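Long-range contacts in beta-N-acetylhexosaminidase (PDB 6JEB), which hydrolyses terminal non-reducing N-acetylglucosamine and N-acetylgalactosamine residues from glycans as a zinc-containing glycoside hydrolase of family 20: residues I182-P186 and F247-H253; P317-A323 and G340-A346; A63-Q67 and A117-F121; R89-R93 and H391-V395; N131-R135 and A148-E152. One frame throughout, in Å; residues are numbered along the deposited sequence.

Contact 1: I182-P186 and F247-H253; sequences IDVIP and FPSGIVH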
# COMPACT_ATOMS: atom_id res chain seq x y z
N ILE A 182 2.32 11.83 3.27
CA ILE A 182 1.82 10.46 3.21
C ILE A 182 0.83 10.24 4.35
O ILE A 182 1.15 10.49 5.52
CB ILE A 182 2.98 9.46 3.27
CG1 ILE A 182 3.83 9.59 1.99
CG2 ILE A 182 2.48 8.03 3.45
CD1 ILE A 182 5.25 9.05 2.13
N ASP A 183 -0.39 9.79 4.00
CA ASP A 183 -1.37 9.35 4.98
C ASP A 183 -1.16 7.87 5.26
O ASP A 183 -0.86 7.10 4.35
CB ASP A 183 -2.80 9.51 4.45
CG ASP A 183 -3.25 10.95 4.32
OD1 ASP A 183 -2.52 11.87 4.77
OD2 ASP A 183 -4.34 11.17 3.76
N VAL A 184 -1.35 7.47 6.52
CA VAL A 184 -1.12 6.09 6.93
C VAL A 184 -2.45 5.38 7.12
O VAL A 184 -3.35 5.88 7.81
CB VAL A 184 -0.26 6.02 8.21
CG1 VAL A 184 -0.01 4.56 8.59
CG2 VAL A 184 1.05 6.75 7.99
N ILE A 185 -2.57 4.21 6.51
CA ILE A 185 -3.81 3.44 6.50
C ILE A 185 -3.57 2.12 7.23
O ILE A 185 -2.90 1.23 6.67
CB ILE A 185 -4.25 3.13 5.06
CG1 ILE A 185 -4.20 4.38 4.17
CG2 ILE A 185 -5.62 2.45 5.06
CD1 ILE A 185 -5.07 5.52 4.64
N PRO A 186 -4.09 1.92 8.44
CA PRO A 186 -3.92 0.63 9.12
C PRO A 186 -4.90 -0.40 8.59
O PRO A 186 -6.05 -0.08 8.26
CB PRO A 186 -4.24 0.96 10.58
CG PRO A 186 -5.31 2.08 10.44
CD PRO A 186 -4.85 2.90 9.24
N PHE A 247 -4.14 6.93 14.30
CA PHE A 247 -4.10 7.13 12.85
C PHE A 247 -5.13 8.17 12.45
O PHE A 247 -6.31 7.84 12.28
CB PHE A 247 -4.36 5.81 12.13
CG PHE A 247 -3.29 4.78 12.37
CD1 PHE A 247 -2.06 4.88 11.73
CD2 PHE A 247 -3.51 3.72 13.24
CE1 PHE A 247 -1.06 3.93 11.95
CE2 PHE A 247 -2.52 2.75 13.46
CZ PHE A 247 -1.29 2.86 12.82
N PRO A 248 -4.72 9.43 12.24
CA PRO A 248 -5.70 10.49 11.93
C PRO A 248 -6.32 10.38 10.55
O PRO A 248 -7.24 11.16 10.26
CB PRO A 248 -4.86 11.77 12.07
CG PRO A 248 -3.47 11.33 11.76
CD PRO A 248 -3.35 9.95 12.35
N SER A 249 -5.87 9.46 9.69
CA SER A 249 -6.53 9.31 8.40
C SER A 249 -7.99 8.93 8.56
O SER A 249 -8.82 9.24 7.69
CB SER A 249 -5.81 8.25 7.55
OG SER A 249 -5.94 6.96 8.13
N GLY A 250 -8.33 8.25 9.66
CA GLY A 250 -9.69 7.81 9.87
C GLY A 250 -10.15 6.69 8.96
O GLY A 250 -11.32 6.32 9.01
N ILE A 251 -9.27 6.16 8.13
CA ILE A 251 -9.59 5.05 7.24
C ILE A 251 -9.03 3.78 7.85
O ILE A 251 -7.83 3.72 8.18
CB ILE A 251 -8.98 5.30 5.85
CG1 ILE A 251 -9.53 6.60 5.24
CG2 ILE A 251 -9.24 4.11 4.94
CD1 ILE A 251 -8.91 6.95 3.90
N VAL A 252 -9.87 2.76 7.98
CA VAL A 252 -9.45 1.47 8.53
C VAL A 252 -9.73 0.41 7.47
O VAL A 252 -10.89 0.15 7.13
CB VAL A 252 -10.16 1.13 9.85
CG1 VAL A 252 -9.70 -0.22 10.36
CG2 VAL A 252 -9.88 2.21 10.88
N HIS A 253 -8.67 -0.18 6.94
CA HIS A 253 -8.80 -1.27 5.98
C HIS A 253 -9.16 -2.52 6.79
O HIS A 253 -8.45 -2.88 7.74
CB HIS A 253 -7.46 -1.43 5.27
CG HIS A 253 -7.50 -2.24 4.01
ND1 HIS A 253 -8.07 -3.50 3.94
CD2 HIS A 253 -6.99 -1.99 2.78
CE1 HIS A 253 -7.92 -3.98 2.72
NE2 HIS A 253 -7.28 -3.08 1.99
O HOH W 1 -3.31 7.88 9.85

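Contact 2: P317-A323 and G340-A346; sequences PGETVYA and GLNLIMA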
# COMPACT_ATOMS: atom_id res chain seq x y z
N PRO A 317 -22.86 0.61 -0.80
CA PRO A 317 -22.56 1.71 -1.73
C PRO A 317 -21.78 2.82 -1.04
O PRO A 317 -22.05 3.17 0.11
CB PRO A 317 -23.95 2.18 -2.17
CG PRO A 317 -24.77 0.95 -2.10
CD PRO A 317 -24.26 0.17 -0.91
N GLY A 318 -20.78 3.35 -1.74
CA GLY A 318 -19.94 4.39 -1.22
C GLY A 318 -18.65 3.91 -0.60
O GLY A 318 -17.74 4.72 -0.39
N GLU A 319 -18.54 2.61 -0.31
CA GLU A 319 -17.31 2.07 0.26
C GLU A 319 -16.27 1.85 -0.84
O GLU A 319 -16.59 1.76 -2.02
CB GLU A 319 -17.59 0.75 1.00
CG GLU A 319 -18.42 0.94 2.28
CD GLU A 319 -18.86 -0.36 2.95
OE1 GLU A 319 -18.90 -1.42 2.29
OE2 GLU A 319 -19.17 -0.33 4.17
N THR A 320 -15.01 1.79 -0.42
CA THR A 320 -13.88 1.58 -1.32
C THR A 320 -13.36 0.15 -1.19
O THR A 320 -13.16 -0.35 -0.07
CB THR A 320 -12.76 2.58 -1.03
OG1 THR A 320 -13.20 3.90 -1.37
CG2 THR A 320 -11.51 2.25 -1.84
N VAL A 321 -13.12 -0.49 -2.34
CA VAL A 321 -12.56 -1.83 -2.40
C VAL A 321 -11.32 -1.82 -3.29
O VAL A 321 -11.18 -0.96 -4.16
CB VAL A 321 -13.59 -2.87 -2.89
CG1 VAL A 321 -14.82 -2.90 -1.97
CG2 VAL A 321 -13.99 -2.60 -4.34
N TYR A 322 -10.42 -2.77 -3.05
CA TYR A 322 -9.18 -2.91 -3.80
C TYR A 322 -9.30 -4.12 -4.73
O TYR A 322 -9.44 -5.25 -4.25
CB TYR A 322 -8.00 -3.16 -2.87
CG TYR A 322 -7.59 -2.02 -1.97
CD1 TYR A 322 -8.39 -1.60 -0.91
CD2 TYR A 322 -6.36 -1.39 -2.14
CE1 TYR A 322 -7.98 -0.57 -0.07
CE2 TYR A 322 -5.95 -0.37 -1.30
CZ TYR A 322 -6.76 0.03 -0.27
OH TYR A 322 -6.32 1.04 0.55
N ALA A 323 -9.22 -3.88 -6.03
CA ALA A 323 -9.19 -4.98 -6.99
C ALA A 323 -7.80 -5.59 -7.02
O ALA A 323 -6.81 -4.88 -7.19
CB ALA A 323 -9.56 -4.46 -8.39
N GLY A 340 -22.01 0.98 -7.14
CA GLY A 340 -21.77 2.24 -6.47
C GLY A 340 -20.59 2.23 -5.53
O GLY A 340 -20.57 2.98 -4.55
N LEU A 341 -19.60 1.39 -5.80
CA LEU A 341 -18.40 1.31 -4.97
C LEU A 341 -17.26 2.07 -5.63
O LEU A 341 -17.19 2.18 -6.86
CB LEU A 341 -17.98 -0.15 -4.77
CG LEU A 341 -19.06 -1.07 -4.20
CD1 LEU A 341 -18.63 -2.53 -4.22
CD2 LEU A 341 -19.39 -0.64 -2.78
N ASN A 342 -16.37 2.60 -4.80
CA ASN A 342 -15.12 3.17 -5.30
C ASN A 342 -14.05 2.09 -5.34
O ASN A 342 -14.11 1.10 -4.60
CB ASN A 342 -14.70 4.34 -4.42
CG ASN A 342 -15.73 5.46 -4.45
OD1 ASN A 342 -16.18 5.88 -5.51
ND2 ASN A 342 -16.14 5.93 -3.27
N LEU A 343 -13.08 2.27 -6.23
CA LEU A 343 -12.14 1.20 -6.54
C LEU A 343 -10.71 1.72 -6.50
O LEU A 343 -10.42 2.79 -7.05
CB LEU A 343 -12.44 0.61 -7.92
CG LEU A 343 -11.59 -0.60 -8.32
CD1 LEU A 343 -11.83 -1.74 -7.35
CD2 LEU A 343 -11.90 -1.03 -9.75
N ILE A 344 -9.83 0.97 -5.85
CA ILE A 344 -8.39 1.18 -5.93
C ILE A 344 -7.81 -0.01 -6.68
O ILE A 344 -8.15 -1.16 -6.37
CB ILE A 344 -7.76 1.35 -4.54
CG1 ILE A 344 -8.24 2.65 -3.89
CG2 ILE A 344 -6.24 1.35 -4.63
CD1 ILE A 344 -7.94 2.76 -2.40
N MET A 345 -6.97 0.25 -7.67
CA MET A 345 -6.42 -0.81 -8.52
C MET A 345 -5.15 -1.36 -7.88
O MET A 345 -4.15 -0.64 -7.75
CB MET A 345 -6.14 -0.25 -9.91
CG MET A 345 -5.58 -1.26 -10.90
SD MET A 345 -6.60 -2.75 -11.03
CE MET A 345 -8.15 -2.09 -11.66
N ALA A 346 -5.18 -2.64 -7.50
CA ALA A 346 -4.02 -3.33 -6.93
C ALA A 346 -3.81 -4.67 -7.64
O ALA A 346 -3.32 -5.62 -7.03
CB ALA A 346 -4.18 -3.53 -5.43
O HOH W 2 -15.20 5.40 -0.70

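Contact 3: A63-Q67 and A117-F121; sequences ATLRQ and AYYKF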
# COMPACT_ATOMS: atom_id res chain seq x y z
N ALA A 63 9.44 17.81 -4.12
CA ALA A 63 9.95 16.49 -4.50
C ALA A 63 10.54 16.51 -5.90
O ALA A 63 11.59 15.89 -6.15
CB ALA A 63 8.83 15.45 -4.40
N THR A 64 9.90 17.21 -6.84
CA THR A 64 10.49 17.37 -8.16
C THR A 64 11.80 18.15 -8.08
O THR A 64 12.79 17.78 -8.73
CB THR A 64 9.49 18.06 -9.08
OG1 THR A 64 8.38 17.17 -9.27
CG2 THR A 64 10.12 18.41 -10.43
N LEU A 65 11.82 19.23 -7.30
CA LEU A 65 13.05 20.00 -7.13
C LEU A 65 14.17 19.12 -6.58
O LEU A 65 15.33 19.26 -6.99
CB LEU A 65 12.78 21.19 -6.21
CG LEU A 65 13.89 22.22 -6.03
CD1 LEU A 65 14.30 22.79 -7.38
CD2 LEU A 65 13.43 23.33 -5.09
N ARG A 66 13.84 18.21 -5.66
CA ARG A 66 14.84 17.30 -5.12
C ARG A 66 15.43 16.42 -6.22
O ARG A 66 16.65 16.23 -6.28
CB ARG A 66 14.16 16.46 -4.03
CG ARG A 66 15.03 15.47 -3.29
CD ARG A 66 14.33 14.98 -2.00
NE ARG A 66 12.99 14.45 -2.28
CZ ARG A 66 11.99 14.39 -1.40
NH1 ARG A 66 12.15 14.83 -0.16
NH2 ARG A 66 10.83 13.88 -1.77
N GLN A 67 14.58 15.88 -7.10
CA GLN A 67 15.08 15.05 -8.19
C GLN A 67 15.92 15.87 -9.16
O GLN A 67 16.95 15.39 -9.66
CB GLN A 67 13.93 14.35 -8.91
CG GLN A 67 13.24 13.31 -8.04
CD GLN A 67 12.45 12.30 -8.85
OE1 GLN A 67 12.36 12.39 -10.07
NE2 GLN A 67 11.88 11.31 -8.16
N ALA A 117 8.26 8.64 -0.72
CA ALA A 117 7.99 10.06 -0.87
C ALA A 117 8.78 10.65 -2.03
O ALA A 117 8.30 11.56 -2.71
CB ALA A 117 8.34 10.81 0.42
N TYR A 118 9.98 10.13 -2.28
CA TYR A 118 10.79 10.61 -3.39
C TYR A 118 10.07 10.45 -4.72
O TYR A 118 10.27 11.27 -5.64
CB TYR A 118 12.11 9.83 -3.40
CG TYR A 118 13.19 10.33 -4.33
CD1 TYR A 118 14.00 11.41 -3.97
CD2 TYR A 118 13.45 9.69 -5.53
CE1 TYR A 118 15.01 11.85 -4.80
CE2 TYR A 118 14.47 10.12 -6.37
CZ TYR A 118 15.24 11.21 -6.01
OH TYR A 118 16.25 11.64 -6.83
N TYR A 119 9.20 9.44 -4.83
CA TYR A 119 8.42 9.14 -6.03
C TYR A 119 6.96 9.60 -5.92
O TYR A 119 6.12 9.18 -6.73
CB TYR A 119 8.52 7.65 -6.37
CG TYR A 119 9.94 7.32 -6.77
CD1 TYR A 119 10.42 7.72 -8.01
CD2 TYR A 119 10.81 6.65 -5.91
CE1 TYR A 119 11.72 7.46 -8.39
CE2 TYR A 119 12.12 6.39 -6.29
CZ TYR A 119 12.57 6.80 -7.53
OH TYR A 119 13.87 6.57 -7.91
N LYS A 120 6.64 10.46 -4.95
CA LYS A 120 5.32 11.08 -4.80
C LYS A 120 4.21 10.10 -4.43
O LYS A 120 3.03 10.38 -4.68
CB LYS A 120 4.92 11.94 -6.01
CG LYS A 120 5.88 13.08 -6.31
CD LYS A 120 5.31 13.97 -7.41
CE LYS A 120 6.25 15.13 -7.76
NZ LYS A 120 7.40 14.69 -8.60
N PHE A 121 4.53 8.96 -3.82
CA PHE A 121 3.47 8.18 -3.19
C PHE A 121 2.87 8.99 -2.06
O PHE A 121 3.56 9.77 -1.40
CB PHE A 121 4.02 6.87 -2.63
CG PHE A 121 4.26 5.81 -3.68
CD1 PHE A 121 3.23 4.99 -4.09
CD2 PHE A 121 5.52 5.64 -4.25
CE1 PHE A 121 3.43 4.02 -5.06
CE2 PHE A 121 5.73 4.68 -5.22
CZ PHE A 121 4.68 3.86 -5.63
O HOH W 3 11.67 13.59 -4.65

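Contact 4: R89-R93 and H391-V395; sequences RYPWR and HIRGV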
# COMPACT_ATOMS: atom_id res chain seq x y z
N ARG A 89 -2.64 12.32 -11.84
CA ARG A 89 -3.80 11.70 -12.48
C ARG A 89 -4.77 11.14 -11.45
O ARG A 89 -6.00 11.32 -11.58
CB ARG A 89 -3.33 10.59 -13.43
CG ARG A 89 -4.47 9.89 -14.14
CD ARG A 89 -4.00 8.75 -15.02
NE ARG A 89 -5.13 8.11 -15.71
CZ ARG A 89 -5.07 6.94 -16.34
NH1 ARG A 89 -3.93 6.24 -16.37
NH2 ARG A 89 -6.15 6.46 -16.93
N TYR A 90 -4.25 10.47 -10.42
CA TYR A 90 -5.08 9.84 -9.41
C TYR A 90 -4.71 10.34 -8.02
O TYR A 90 -3.53 10.56 -7.72
CB TYR A 90 -4.90 8.32 -9.40
CG TYR A 90 -5.53 7.63 -10.58
CD1 TYR A 90 -6.92 7.51 -10.68
CD2 TYR A 90 -4.74 7.10 -11.59
CE1 TYR A 90 -7.49 6.87 -11.76
CE2 TYR A 90 -5.31 6.46 -12.67
CZ TYR A 90 -6.68 6.35 -12.76
OH TYR A 90 -7.24 5.70 -13.84
N PRO A 91 -5.71 10.49 -7.14
CA PRO A 91 -5.43 11.00 -5.79
C PRO A 91 -4.92 9.96 -4.82
O PRO A 91 -4.42 10.34 -3.75
CB PRO A 91 -6.80 11.52 -5.33
CG PRO A 91 -7.79 10.68 -6.11
CD PRO A 91 -7.15 10.46 -7.45
N TRP A 92 -5.05 8.67 -5.12
CA TRP A 92 -4.60 7.60 -4.24
C TRP A 92 -3.43 6.90 -4.92
O TRP A 92 -3.61 6.24 -5.95
CB TRP A 92 -5.73 6.60 -3.97
CG TRP A 92 -5.32 5.56 -2.96
CD1 TRP A 92 -4.41 4.54 -3.14
CD2 TRP A 92 -5.76 5.47 -1.61
NE1 TRP A 92 -4.28 3.82 -1.98
CE2 TRP A 92 -5.10 4.36 -1.02
CE3 TRP A 92 -6.66 6.21 -0.83
CZ2 TRP A 92 -5.31 3.98 0.31
CZ3 TRP A 92 -6.87 5.83 0.49
CH2 TRP A 92 -6.20 4.73 1.05
N ARG A 93 -2.23 7.03 -4.35
CA ARG A 93 -1.03 6.38 -4.90
C ARG A 93 -0.31 5.74 -3.73
O ARG A 93 0.35 6.44 -2.94
CB ARG A 93 -0.17 7.40 -5.65
CG ARG A 93 -0.94 8.13 -6.76
CD ARG A 93 -0.12 9.24 -7.45
NE ARG A 93 0.51 10.12 -6.47
CZ ARG A 93 -0.11 11.08 -5.80
NH1 ARG A 93 -1.40 11.34 -6.00
NH2 ARG A 93 0.57 11.79 -4.90
N HIS A 391 -14.77 6.12 -11.04
CA HIS A 391 -14.80 5.71 -9.65
C HIS A 391 -13.49 5.06 -9.20
O HIS A 391 -13.38 4.67 -8.04
CB HIS A 391 -15.97 4.74 -9.42
CG HIS A 391 -15.86 3.48 -10.21
ND1 HIS A 391 -15.82 3.46 -11.59
CD2 HIS A 391 -15.78 2.18 -9.81
CE1 HIS A 391 -15.71 2.22 -12.01
NE2 HIS A 391 -15.68 1.42 -10.95
N ILE A 392 -12.51 4.95 -10.10
CA ILE A 392 -11.19 4.47 -9.73
C ILE A 392 -10.44 5.61 -9.06
O ILE A 392 -10.26 6.68 -9.65
CB ILE A 392 -10.42 3.94 -10.95
CG1 ILE A 392 -11.13 2.73 -11.54
CG2 ILE A 392 -8.97 3.60 -10.57
CD1 ILE A 392 -10.56 2.26 -12.87
N ARG A 393 -10.00 5.39 -7.82
CA ARG A 393 -9.32 6.41 -7.03
C ARG A 393 -7.81 6.40 -7.23
O ARG A 393 -7.16 7.40 -6.90
CB ARG A 393 -9.62 6.23 -5.54
CG ARG A 393 -11.10 6.30 -5.20
CD ARG A 393 -11.33 6.02 -3.72
NE ARG A 393 -10.69 7.02 -2.86
CZ ARG A 393 -10.70 6.98 -1.53
NH1 ARG A 393 -11.33 5.99 -0.90
NH2 ARG A 393 -10.09 7.92 -0.83
N GLY A 394 -7.24 5.31 -7.74
CA GLY A 394 -5.81 5.29 -7.97
C GLY A 394 -5.26 3.87 -7.95
O GLY A 394 -5.95 2.91 -8.30
N VAL A 395 -4.01 3.77 -7.54
CA VAL A 395 -3.22 2.56 -7.69
C VAL A 395 -2.54 2.26 -6.36
O VAL A 395 -2.30 3.15 -5.55
CB VAL A 395 -2.18 2.73 -8.82
CG1 VAL A 395 -1.07 3.70 -8.42
CG2 VAL A 395 -1.61 1.39 -9.26

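Contact 5: N131-R135 and A148-E152; sequences NQGWR and ASRRE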
# COMPACT_ATOMS: atom_id res chain seq x y z
N ASN A 131 -1.93 -14.32 9.65
CA ASN A 131 -1.81 -15.63 10.27
C ASN A 131 -0.50 -15.78 11.03
O ASN A 131 -0.44 -16.54 12.00
CB ASN A 131 -1.88 -16.72 9.20
CG ASN A 131 -3.24 -16.79 8.54
OD1 ASN A 131 -4.28 -16.72 9.20
ND2 ASN A 131 -3.24 -16.94 7.22
N GLN A 132 0.54 -15.08 10.58
CA GLN A 132 1.92 -15.26 11.02
C GLN A 132 2.34 -14.27 12.09
O GLN A 132 3.47 -14.34 12.58
CB GLN A 132 2.88 -15.16 9.82
CG GLN A 132 2.71 -16.26 8.77
CD GLN A 132 1.54 -16.02 7.82
OE1 GLN A 132 0.92 -14.96 7.82
NE2 GLN A 132 1.23 -17.03 7.00
N GLY A 133 1.46 -13.34 12.46
CA GLY A 133 1.81 -12.34 13.44
C GLY A 133 0.79 -11.23 13.55
O GLY A 133 -0.03 -11.03 12.64
N TRP A 134 0.83 -10.52 14.67
CA TRP A 134 -0.08 -9.41 14.97
C TRP A 134 0.79 -8.31 15.57
O TRP A 134 1.47 -8.55 16.57
CB TRP A 134 -1.14 -9.87 15.99
CG TRP A 134 -2.10 -8.78 16.37
CD1 TRP A 134 -1.82 -7.66 17.11
CD2 TRP A 134 -3.48 -8.68 15.99
NE1 TRP A 134 -2.95 -6.88 17.22
CE2 TRP A 134 -3.98 -7.49 16.55
CE3 TRP A 134 -4.35 -9.50 15.26
CZ2 TRP A 134 -5.31 -7.08 16.38
CZ3 TRP A 134 -5.67 -9.08 15.09
CH2 TRP A 134 -6.13 -7.89 15.66
N ARG A 135 0.78 -7.11 14.96
CA ARG A 135 1.76 -6.08 15.28
C ARG A 135 1.19 -4.84 15.98
O ARG A 135 1.97 -3.92 16.29
CB ARG A 135 2.53 -5.65 14.03
CG ARG A 135 3.10 -6.81 13.22
CD ARG A 135 4.05 -7.68 14.05
NE ARG A 135 4.50 -8.81 13.24
CZ ARG A 135 4.94 -9.97 13.73
NH1 ARG A 135 5.05 -10.15 15.04
NH2 ARG A 135 5.26 -10.95 12.89
N ALA A 148 0.30 -13.47 20.17
CA ALA A 148 0.05 -13.25 18.74
C ALA A 148 1.21 -12.57 18.02
O ALA A 148 1.28 -12.66 16.79
CB ALA A 148 -1.24 -12.46 18.55
N SER A 149 2.11 -11.90 18.74
CA SER A 149 3.22 -11.19 18.10
C SER A 149 4.45 -12.06 17.91
O SER A 149 5.48 -11.55 17.45
CB SER A 149 3.59 -9.93 18.91
OG SER A 149 4.35 -10.27 20.07
N ARG A 150 4.38 -13.35 18.26
CA ARG A 150 5.52 -14.24 18.26
C ARG A 150 5.19 -15.51 17.50
O ARG A 150 4.07 -16.02 17.60
CB ARG A 150 5.86 -14.63 19.71
CG ARG A 150 6.40 -13.46 20.51
CD ARG A 150 6.14 -13.60 22.00
NE ARG A 150 6.92 -12.61 22.74
CZ ARG A 150 6.84 -12.43 24.05
NH1 ARG A 150 5.97 -13.14 24.77
NH2 ARG A 150 7.62 -11.53 24.64
N ARG A 151 6.16 -16.04 16.76
CA ARG A 151 6.00 -17.35 16.15
C ARG A 151 7.29 -18.15 16.29
O ARG A 151 8.38 -17.60 16.47
CB ARG A 151 5.54 -17.27 14.68
CG ARG A 151 6.56 -16.71 13.71
CD ARG A 151 6.06 -16.81 12.27
NE ARG A 151 7.04 -16.32 11.31
CZ ARG A 151 7.03 -15.10 10.78
NH1 ARG A 151 6.08 -14.23 11.11
NH2 ARG A 151 7.97 -14.75 9.91
N GLU A 152 7.15 -19.48 16.21
CA GLU A 152 8.25 -20.39 16.52
C GLU A 152 9.33 -20.38 15.44
O GLU A 152 10.51 -20.59 15.76
CB GLU A 152 7.69 -21.80 16.69
CG GLU A 152 8.75 -22.86 16.96
CD GLU A 152 8.20 -24.27 16.80
OE1 GLU A 152 6.96 -24.42 16.79
OE2 GLU A 152 9.00 -25.21 16.65

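Contact 1: I182-P186 and F247-H253
Val184 O takes the hydroxyl of Ser249 as a donor, OG to O 2.8 Å, and also accepts a bond from water 1, which in turn receives the backbone N of Ser249. One carbonyl oxygen is thus gripped twice by the same residue, once directly and once through water. The serine oxygen is tucked between its own backbone N and carbonyl carbon (chi1 66°), where it also accepts a weak bond from Ile251 N. The pyrrolidine of Pro186 lies over one face of the Phe247 ring, a CH-pi contact with CB 4.0 Å from the ring centroid, while Val184 CG1 approaches CE1 of that ring obliquely at 3.6 Å. Replacing Phe247 by alanine is likely to open a gap beside Val184 and take away the face on which Pro186 packs. The segments belong to strands 183-187 and 251-253, the third and fourth of the (beta/alpha)8 barrel and neighbours in it; here they splay by 42° and pair loosely, with His253 N to Pro186 O, 2.9 Å, as the single backbone hydrogen bond between the segments. Inside, Ile185 CG2 meets Ile251 CG2 at 4.0 Å, with Gln305 against both side chains. Farther out, helix 167-178 packs on Phe247 through Val174, and the His253 ring, stacked on His125, is bonded through ND1 to Gly255 N.

Contact 2: P317-A323 and G340-A346
Water 2 is held by three groups at the N-terminal start of this strand pair: it donates to Gly318 O at 2.6 Å, accepts from Asn342 ND2 at 2.8 Å, and shares a bond with Thr320 OG1. The threonine hydroxyl, beside its own backbone N (chi1 -67°), sits 3.4 Å from Asn342 CB and is also bonded to Arg393 NH1 on strand 392-399, beyond strand 342-345. That same torsion sets CG2 anti to the backbone N, where it packs on Ile344 CD1 at 3.6 Å. Ile344 then reaches the face of the Tyr322 ring: the two side chains run side by side in the same direction, CD1 lies 4.0 Å from the ring centroid, and CG2 touches CD2 and CE2. The phenol oxygen beyond it bonds to Gln305 OE1, fixing the ring at its far end. On the other face of the sheet, Leu343 in one of its two conformers places CD1 against Val321 CG2 and Ala323 CB. The backbones are joined in parallel register by bonds alternating from one strand to the other, from Asn342 N to Glu319 O through to Ala346 N to Ala323 O, 2.8 Å. Before the strands, Gly318 N donates to the carbonyl of Gly340, the positive-phi residue of the Schellman motif that ends helix 329-339. The arrangement is a beta-alpha-beta unit of the barrel: Thr320, Tyr322 and Ile344 point to its interior, where Trp92 meets Tyr322 and Ile344, while helix 329-339 covers Val321, Ala323 and Leu343 from outside.

Contact 3: A63-Q67 and A117-F121
Lys120 runs extended until its last torsion (chi4 77°) turns NZ onto Thr64 OG1, while Tyr118, with CG anti to the backbone N (chi1 -170°), lays its ring beneath the side chain of Gln67. Helix 55-73 of the family 20 domain 2 thereby meets the C-terminal end of helix 106-118 in the catalytic domain, which closes in a Schellman motif with Lys120 at positive phi. The lysine ammonium donates to the threonine hydroxyl at 2.7 Å; the same oxygen is bonded to Tyr39 OH, and Lys120 also makes a cation-pi contact with Trp426. Over the Tyr118 ring, Gln67 CG stands 4.0 Å from the centroid in a CH-pi contact, with the amide plane inclined 35° to the ring. Its NE2 gives a weak bond to Tyr118 O, and its OE1 is bonded to Ile7 N. Arg66, in one of its two conformers, crosses the ring obliquely, NE 3.6 Å from CD1, and the tyrosine hydroxyl is bonded to Asp70. Water 3 is fixed in this buried interface: it accepts from Arg66 NE of that conformer at 2.8 Å and donates to Ala63 O at 2.7 Å and to Tyr118 O at 2.9 Å.

Contact 4: R89-R93 and H391-V395
Tyr90 lays its side chain along the backbone of residues 392-394: CB rests 3.5 Å from Gly394 CA and equally near Arg393 O, CG also lies against Gly394 CA, CD1 and CE1 pass Ile392 O at the ring edge, CE1 lies 3.8 Å from Ile392 CG2, and beyond it OH sits over one face of the Arg89 guanidinium. Gly394 needs to lack a side chain, since a beta carbon would run into Trp92 O. That oxygen instead takes a CA-H...O contact from Gly394 and a hydrogen bond from Val395 N, 3.0 Å, while Trp92 N donates to Arg393 O at the same length. The Trp92 indole, carried by CG anti to the backbone N (chi1 -175°), places CE3 over one face of the Arg393 guanidinium, 3.8 Å from NH2, the two planes 73° apart. Arg393 NH1 is bonded to Thr320 OG1, and Trp92 NE1 to His396 ND1. Arg93 turns back within its own segment, NH1 donating to Tyr90 O in the carbonyl plane at 2.8 Å. Parallel pairing of Trp92 with Gly394 and Arg93 with Val395 joins the first strand, 92-97, to the eighth, 392-399, the closure characteristic of a TIM barrel.

Contact 5: N131-R135 and A148-E152
Residues 131-135 form an irregular loop that passes the end of helix 143-148, tied there by a weak backbone bond from Trp134 N to Ala148 O, 3.0 Å. CB of Trp134 packs on CB of Ala148 at 3.6 Å. Arg151 stretches out from CG to NE and brings NH1 to Gln132 O at 3.0 Å and to Arg101 O; the first oxygen lies in the guanidinium plane, but NH1 stands 42° out of its carbonyl plane. Arg135 doubles back at chi2 (-58°), so that one face of its guanidinium lies over Gly133 CA and NH1 makes a weak bond to Ser149 O at 2.8 Å. A leucine in place of Arg151 would probably leave the carbonyls of Gln132 and Arg101 without this shared donor and loosen the hold on the loop there. Gln132 OE1 binds NE of the substrate-binding Arg101, and Asp130 of the charge relay precedes the loop. Trp134 O, 3.4 Å from Ser149 CB, is buried with no hydrogen-bond partner in the model. Arg135 NH2 and Arg151 NH1 lie 3.8 Å apart, and the backbone carbonyl oxygens of Gln132, Arg101, Ser149, Pro99, Ala100 and Gly163, bonded to these two side chains, probably offset the repulsion.

Contacts 1, 2 and 4 share the eight-stranded parallel barrel. Contacts 5, 1 and 2 follow one another inside the loop closed by contact 4, whose segments alternate with those of contact 3. Contacts 2 and 4, centres about 10 Å apart, are linked by neighbouring strands 342-345 and 392-399; contact 1 lies about 16 Å from each and meets them inside, where Trp92 touches Ile185 and Ile251 and Tyr322 touches His253. Contact 3, where domain 2 meets the catalytic domain, reaches contact 4 through Lys120 O and Arg93 NH2. Together they run from the domain interface through the barrel to contact 5, about 35 Å from contact 3 between centres, on the loop after Asp130 of the charge relay.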